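Type ii site-specific deoxyribonuclease (Klebsiella pneumoniae, PDB 6EKR) probably cleaves double-stranded DNA at a specific recognition sequence, as a type II restriction endonuclease of the PD-(D/E)xK nuclease superfamily. Local coordinates at residues Ser177-Val181 and Val192-Lys196; Pro206-Arg211 and Gln254-Leu260. The protein carries 2 engineered substitutions. All blocks are in the same frame, centred on the assembly; numbering follows the deposited sequence.

Contact 1: Ser177-Val181 and Val192-Lys196; sequences STDIV and VIPLK
Three nearly straight backbone hydrogen bonds fix this antiparallel pairing: Leu-195 N to Thr-178 O (2.9 Å), Ile-180 N to Ile-193 O (2.9 Å) and Ile-193 N to Ile-180 O (2.7 Å). All the residues are extended, and strands 179-181 and 192-194 run at 165° with their axes 4.3 Å apart. Ile-180 and Ile-193 form the hydrogen-bonded pair (CA-CA 4.8 Å), flanked by the non-hydrogen-bonded pairs Asp-179/Pro-194 (CA-CA 4.2 Å) and Val-181/Val-192 (CA-CA 4.6 Å). CA-H...O contacts, Asp-179 CA to Ile-193 O and Val-192 CA to Ile-180 O (each 3.3 Å), tighten the seam. Asp-179, chi1 m, lays OD1 3.1 Å from Pro-194 CA, while its OD2 probably hydrogen-bonds the Gln-209 side chain. On the opposite face the isoleucines, both m,t, approach with CB atoms 4.2 Å apart; Ile-180 CD1 reaches Leu-195 CD1 at 3.7 Å, and helix 132-148 packs over all three. The pair is an edge hairpin of the mixed sheet. Asp-179 and Lys-196 sit where a PD-(D/E)xK nuclease would carry its Asp and Lys, but Pro-194 takes the usual acidic position, so the assignment is inferred. Backbone bonds thus set the register, leaving one face aliphatic (Ile-180, Ile-193) and the other mixing carboxylate, proline and valines.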
loop_
_atom_site.group_PDB
_atom_site.type_symbol
_atom_site.label_atom_id
_atom_site.label_comp_id
_atom_site.label_asym_id
_atom_site.label_seq_id
_atom_site.Cartn_x
_atom_site.Cartn_y
_atom_site.Cartn_z
ATOM N N SER A 177 -10.506 -3.120 -2.398
ATOM C CA SER A 177 -10.958 -1.745 -2.514
ATOM C C SER A 177 -12.489 -1.599 -2.526
ATOM O O SER A 177 -13.193 -2.189 -3.360
ATOM C CB SER A 177 -10.317 -1.087 -3.729
ATOM O OG SER A 177 -10.553 0.304 -3.707
ATOM N N THR A 178 -12.989 -0.811 -1.578
ATOM C CA THR A 178 -14.415 -0.514 -1.461
ATOM C C THR A 178 -14.622 0.985 -1.661
ATOM O O THR A 178 -14.367 1.777 -0.748
ATOM C CB THR A 178 -14.993 -0.944 -0.073
ATOM O OG1 THR A 178 -14.328 -0.226 0.978
ATOM C CG2 THR A 178 -14.826 -2.451 0.159
ATOM N N ASP A 179 -15.050 1.364 -2.865
ATOM C CA ASP A 179 -15.322 2.756 -3.210
ATOM C C ASP A 179 -16.751 2.861 -3.681
ATOM O O ASP A 179 -17.195 1.995 -4.414
ATOM C CB ASP A 179 -14.410 3.217 -4.345
ATOM C CG ASP A 179 -12.962 3.397 -3.916
ATOM O OD1 ASP A 179 -12.649 3.276 -2.709
ATOM O OD2 ASP A 179 -12.127 3.674 -4.806
ATOM N N ILE A 180 -17.468 3.907 -3.268
ATOM C CA ILE A 180 -18.850 4.136 -3.728
ATOM C C ILE A 180 -18.905 5.304 -4.696
ATOM O O ILE A 180 -18.386 6.371 -4.415
ATOM C CB ILE A 180 -19.853 4.376 -2.564
ATOM C CG1 ILE A 180 -20.123 3.070 -1.811
ATOM C CG2 ILE A 180 -21.170 4.939 -3.090
ATOM C CD1 ILE A 180 -20.866 3.222 -0.500
ATOM N N VAL A 181 -19.530 5.089 -5.844
ATOM C CA VAL A 181 -19.730 6.148 -6.816
ATOM C C VAL A 181 -21.206 6.528 -6.844
ATOM O O VAL A 181 -22.071 5.685 -7.079
ATOM C CB VAL A 181 -19.245 5.735 -8.238
ATOM C CG1 VAL A 181 -19.337 6.901 -9.210
ATOM C CG2 VAL A 181 -17.824 5.207 -8.188
ATOM N N VAL A 192 -17.016 10.147 -5.279
ATOM C CA VAL A 192 -16.365 8.865 -5.129
ATOM C C VAL A 192 -16.006 8.738 -3.663
ATOM O O VAL A 192 -15.208 9.520 -3.142
ATOM C CB VAL A 192 -15.094 8.783 -5.972
ATOM C CG1 VAL A 192 -14.400 7.461 -5.744
ATOM C CG2 VAL A 192 -15.420 8.950 -7.445
ATOM N N ILE A 193 -16.606 7.759 -2.995
ATOM C CA ILE A 193 -16.415 7.591 -1.559
ATOM C C ILE A 193 -15.562 6.357 -1.215
ATOM O O ILE A 193 -16.073 5.243 -1.130
ATOM C CB ILE A 193 -17.755 7.590 -0.808
ATOM C CG1 ILE A 193 -18.544 8.857 -1.174
ATOM C CG2 ILE A 193 -17.516 7.481 0.696
ATOM C CD1 ILE A 193 -20.049 8.715 -1.086
ATOM N N PRO A 194 -14.241 6.563 -1.040
ATOM C CA PRO A 194 -13.393 5.478 -0.589
ATOM C C PRO A 194 -13.646 5.197 0.882
ATOM O O PRO A 194 -13.526 6.094 1.718
ATOM C CB PRO A 194 -11.976 6.030 -0.792
ATOM C CG PRO A 194 -12.127 7.276 -1.593
ATOM C CD PRO A 194 -13.462 7.795 -1.263
ATOM N N LEU A 195 -13.999 3.959 1.193
ATOM C CA LEU A 195 -14.289 3.579 2.561
ATOM C C LEU A 195 -13.175 2.709 3.087
ATOM O O LEU A 195 -12.713 1.814 2.379
ATOM C CB LEU A 195 -15.623 2.848 2.624
ATOM C CG LEU A 195 -16.749 3.759 2.138
ATOM C CD1 LEU A 195 -17.442 3.187 0.916
ATOM C CD2 LEU A 195 -17.716 4.055 3.251
ATOM N N LYS A 196 -12.730 3.013 4.308
ATOM C CA LYS A 196 -11.721 2.257 5.036
ATOM C C LYS A 196 -11.957 2.473 6.522
ATOM O O LYS A 196 -12.182 3.599 6.946
ATOM C CB LYS A 196 -10.317 2.761 4.712
ATOM C CG LYS A 196 -9.877 2.601 3.278
ATOM C CD LYS A 196 -8.566 3.341 3.025
ATOM C CE LYS A 196 -8.481 3.777 1.577
ATOM N NZ LYS A 196 -9.061 2.709 0.705
#

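Contact 2: Pro206-Arg211 and Gln254-Leu260; sequences PFAQQR and QKYLSSL
Phe-207 (chi1 m, chi2 -83°) leaves helix 204-217 sideways, its ring ending beside the last turn of helix 247-257 and the extended residues beyond. Leu-260, in the m,t rotamer, lies over one ring face: its CD1 sits 3.9 Å from the Phe-207 centroid, 15° off the normal, a CH-pi contact, and its CG is 3.7 Å from Phe-207 CE1. Gln-254 turns back, with chi1 at -97°, so that OE1 accepts a hydrogen bond from Leu-260 N (2.7 Å) and rests 3.3 Å from Phe-207 CE1 at the ring edge; its NE2 bonds Ile-280 O. Both helices are connections between parallel strands of the central sheet, as in beta-alpha-beta crossovers: 204-217 leads from strand 190-194 to 222-227, and 247-257 precedes strand 262-265. A pi-type turn at 254-257 gives way to extended Ser-258 (phi/psi -175/160), whose CA is 5.3 Å from Arg-211 CA. Leu-257, t,p, drives CD2 to 3.4 Å from Phe-207 CB. Ser-258 CB lies 3.4 Å from Phe-207 O, an oxygen bonded to Arg-211 N (3.0 Å). Arg-211 (t,p,m) runs alongside, CD 3.7 Å from Leu-257 O, and packs on Leu-257 of the second subunit.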
loop_
_atom_site.group_PDB
_atom_site.type_symbol
_atom_site.label_atom_id
_atom_site.label_comp_id
_atom_site.label_asym_id
_atom_site.label_seq_id
_atom_site.Cartn_x
_atom_site.Cartn_y
_atom_site.Cartn_z
ATOM N N PRO A 206 -6.698 6.903 -2.381
ATOM C CA PRO A 206 -7.715 7.865 -2.816
ATOM C C PRO A 206 -7.157 9.086 -3.549
ATOM O O PRO A 206 -7.824 9.618 -4.433
ATOM C CB PRO A 206 -8.382 8.301 -1.507
ATOM C CG PRO A 206 -7.408 7.976 -0.447
ATOM C CD PRO A 206 -6.653 6.782 -0.915
ATOM N N PHE A 207 -5.954 9.522 -3.179
ATOM C CA PHE A 207 -5.324 10.677 -3.807
ATOM C C PHE A 207 -4.942 10.340 -5.231
ATOM O O PHE A 207 -5.342 11.030 -6.149
ATOM C CB PHE A 207 -4.098 11.155 -3.012
ATOM C CG PHE A 207 -4.437 11.863 -1.725
ATOM C CD1 PHE A 207 -4.761 13.217 -1.726
ATOM C CD2 PHE A 207 -4.432 11.172 -0.514
ATOM C CE1 PHE A 207 -5.083 13.876 -0.532
ATOM C CE2 PHE A 207 -4.751 11.816 0.680
ATOM C CZ PHE A 207 -5.075 13.171 0.675
ATOM N N ALA A 208 -4.187 9.261 -5.406
ATOM C CA ALA A 208 -3.801 8.779 -6.728
ATOM C C ALA A 208 -5.009 8.591 -7.645
ATOM O O ALA A 208 -4.982 8.993 -8.817
ATOM C CB ALA A 208 -3.043 7.496 -6.612
ATOM N N GLN A 209 -6.071 7.993 -7.111
ATOM C CA GLN A 209 -7.292 7.773 -7.879
ATOM C C GLN A 209 -7.927 9.088 -8.338
ATOM O O GLN A 209 -8.397 9.186 -9.473
ATOM C CB GLN A 209 -8.281 6.954 -7.068
ATOM C CG GLN A 209 -9.501 6.539 -7.834
ATOM C CD GLN A 209 -10.472 5.748 -6.988
ATOM O OE1 GLN A 209 -10.998 4.721 -7.430
ATOM N NE2 GLN A 209 -10.716 6.215 -5.758
ATOM N N GLN A 210 -7.931 10.090 -7.456
ATOM C CA GLN A 210 -8.493 11.404 -7.768
ATOM C C GLN A 210 -7.737 12.055 -8.924
ATOM O O GLN A 210 -8.346 12.538 -9.891
ATOM C CB GLN A 210 -8.479 12.303 -6.529
ATOM C CG GLN A 210 -9.132 13.671 -6.690
ATOM C CD GLN A 210 -10.458 13.640 -7.443
ATOM O OE1 GLN A 210 -10.608 14.327 -8.447
ATOM N NE2 GLN A 210 -11.417 12.843 -6.970
ATOM N N ARG A 211 -6.408 12.041 -8.814
ATOM C CA ARG A 211 -5.510 12.481 -9.865
ATOM C C ARG A 211 -5.854 11.829 -11.201
ATOM O O ARG A 211 -6.044 12.522 -12.209
ATOM C CB ARG A 211 -4.072 12.155 -9.479
ATOM C CG ARG A 211 -3.063 12.246 -10.608
ATOM C CD ARG A 211 -2.742 13.676 -10.970
ATOM N NE ARG A 211 -3.779 14.257 -11.812
ATOM C CZ ARG A 211 -3.699 15.450 -12.396
ATOM N NH1 ARG A 211 -2.605 16.195 -12.233
ATOM N NH2 ARG A 211 -4.708 15.891 -13.148
ATOM N N GLN A 254 -2.329 16.429 -0.637
ATOM C CA GLN A 254 -3.301 17.486 -0.967
ATOM C C GLN A 254 -2.764 18.537 -1.921
ATOM O O GLN A 254 -3.467 18.983 -2.837
ATOM C CB GLN A 254 -3.786 18.215 0.283
ATOM C CG GLN A 254 -5.092 17.726 0.826
ATOM C CD GLN A 254 -6.204 17.837 -0.172
ATOM O OE1 GLN A 254 -6.482 16.894 -0.905
ATOM N NE2 GLN A 254 -6.843 18.985 -0.216
ATOM N N LYS A 255 -1.524 18.950 -1.685
ATOM C CA LYS A 255 -0.953 20.050 -2.425
ATOM C C LYS A 255 -0.430 19.601 -3.779
ATOM O O LYS A 255 -0.782 20.188 -4.795
ATOM C CB LYS A 255 0.142 20.737 -1.615
ATOM C CG LYS A 255 0.590 22.056 -2.223
ATOM C CD LYS A 255 1.229 22.984 -1.185
ATOM C CE LYS A 255 1.366 24.406 -1.736
ATOM N NZ LYS A 255 1.997 25.325 -0.749
ATOM N N TYR A 256 0.383 18.550 -3.799
ATOM C CA TYR A 256 1.134 18.218 -5.001
ATOM C C TYR A 256 0.641 16.978 -5.766
ATOM O O TYR A 256 0.945 16.824 -6.946
ATOM C CB TYR A 256 2.630 18.131 -4.680
ATOM C CG TYR A 256 3.146 19.299 -3.854
ATOM C CD1 TYR A 256 3.350 20.565 -4.426
ATOM C CD2 TYR A 256 3.426 19.142 -2.501
ATOM C CE1 TYR A 256 3.821 21.646 -3.660
ATOM C CE2 TYR A 256 3.893 20.203 -1.724
ATOM C CZ TYR A 256 4.091 21.455 -2.300
ATOM O OH TYR A 256 4.553 22.492 -1.497
ATOM N N LEU A 257 -0.124 16.105 -5.116
ATOM C CA LEU A 257 -0.651 14.923 -5.804
ATOM C C LEU A 257 -2.069 15.121 -6.328
ATOM O O LEU A 257 -2.338 14.886 -7.513
ATOM C CB LEU A 257 -0.583 13.677 -4.916
ATOM C CG LEU A 257 -1.108 12.347 -5.474
ATOM C CD1 LEU A 257 -0.383 11.948 -6.747
ATOM C CD2 LEU A 257 -0.957 11.261 -4.435
ATOM N N SER A 258 -2.975 15.544 -5.449
ATOM C CA SER A 258 -4.374 15.716 -5.809
ATOM C C SER A 258 -5.156 16.327 -4.662
ATOM O O SER A 258 -4.732 16.255 -3.514
ATOM C CB SER A 258 -4.986 14.365 -6.170
ATOM O OG SER A 258 -6.079 14.532 -7.058
ATOM N N SER A 259 -6.313 16.906 -4.961
ATOM C CA SER A 259 -7.147 17.476 -3.917
ATOM C C SER A 259 -8.428 16.677 -3.686
ATOM O O SER A 259 -9.175 16.400 -4.620
ATOM C CB SER A 259 -7.470 18.932 -4.234
ATOM O OG SER A 259 -7.889 19.034 -5.579
ATOM N N LEU A 260 -8.662 16.298 -2.432
ATOM C CA LEU A 260 -9.917 15.674 -2.019
ATOM C C LEU A 260 -10.786 16.704 -1.314
ATOM O O LEU A 260 -10.276 17.648 -0.696
ATOM C CB LEU A 260 -9.684 14.483 -1.085
ATOM C CG LEU A 260 -8.640 13.431 -1.435
ATOM C CD1 LEU A 260 -8.669 12.363 -0.377
ATOM C CD2 LEU A 260 -8.863 12.836 -2.817
#

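The two contacts illustrate how a sheet and its covering helices divide the work of burial. Contact 1 lies deep, about 9 Å from the centre of the chain, and no other protein chain of the assembly touches it; contact 2, about 19 Å out, is also buried but borders the second subunit, whose Ser-215 bonds Tyr-256. Backbone pairing holds the first, whereas no hydrogen bond crosses the second, which rests on close packing of mainly apolar side chains and a few polar ones. They share no segment, yet strand 190-194 leads into helix 204-217, and the two meet: Gln-209 forms a probable hydrogen bond with Asp-179, and Pro-206 packs on Pro-194. Their centres are about 15 Å apart.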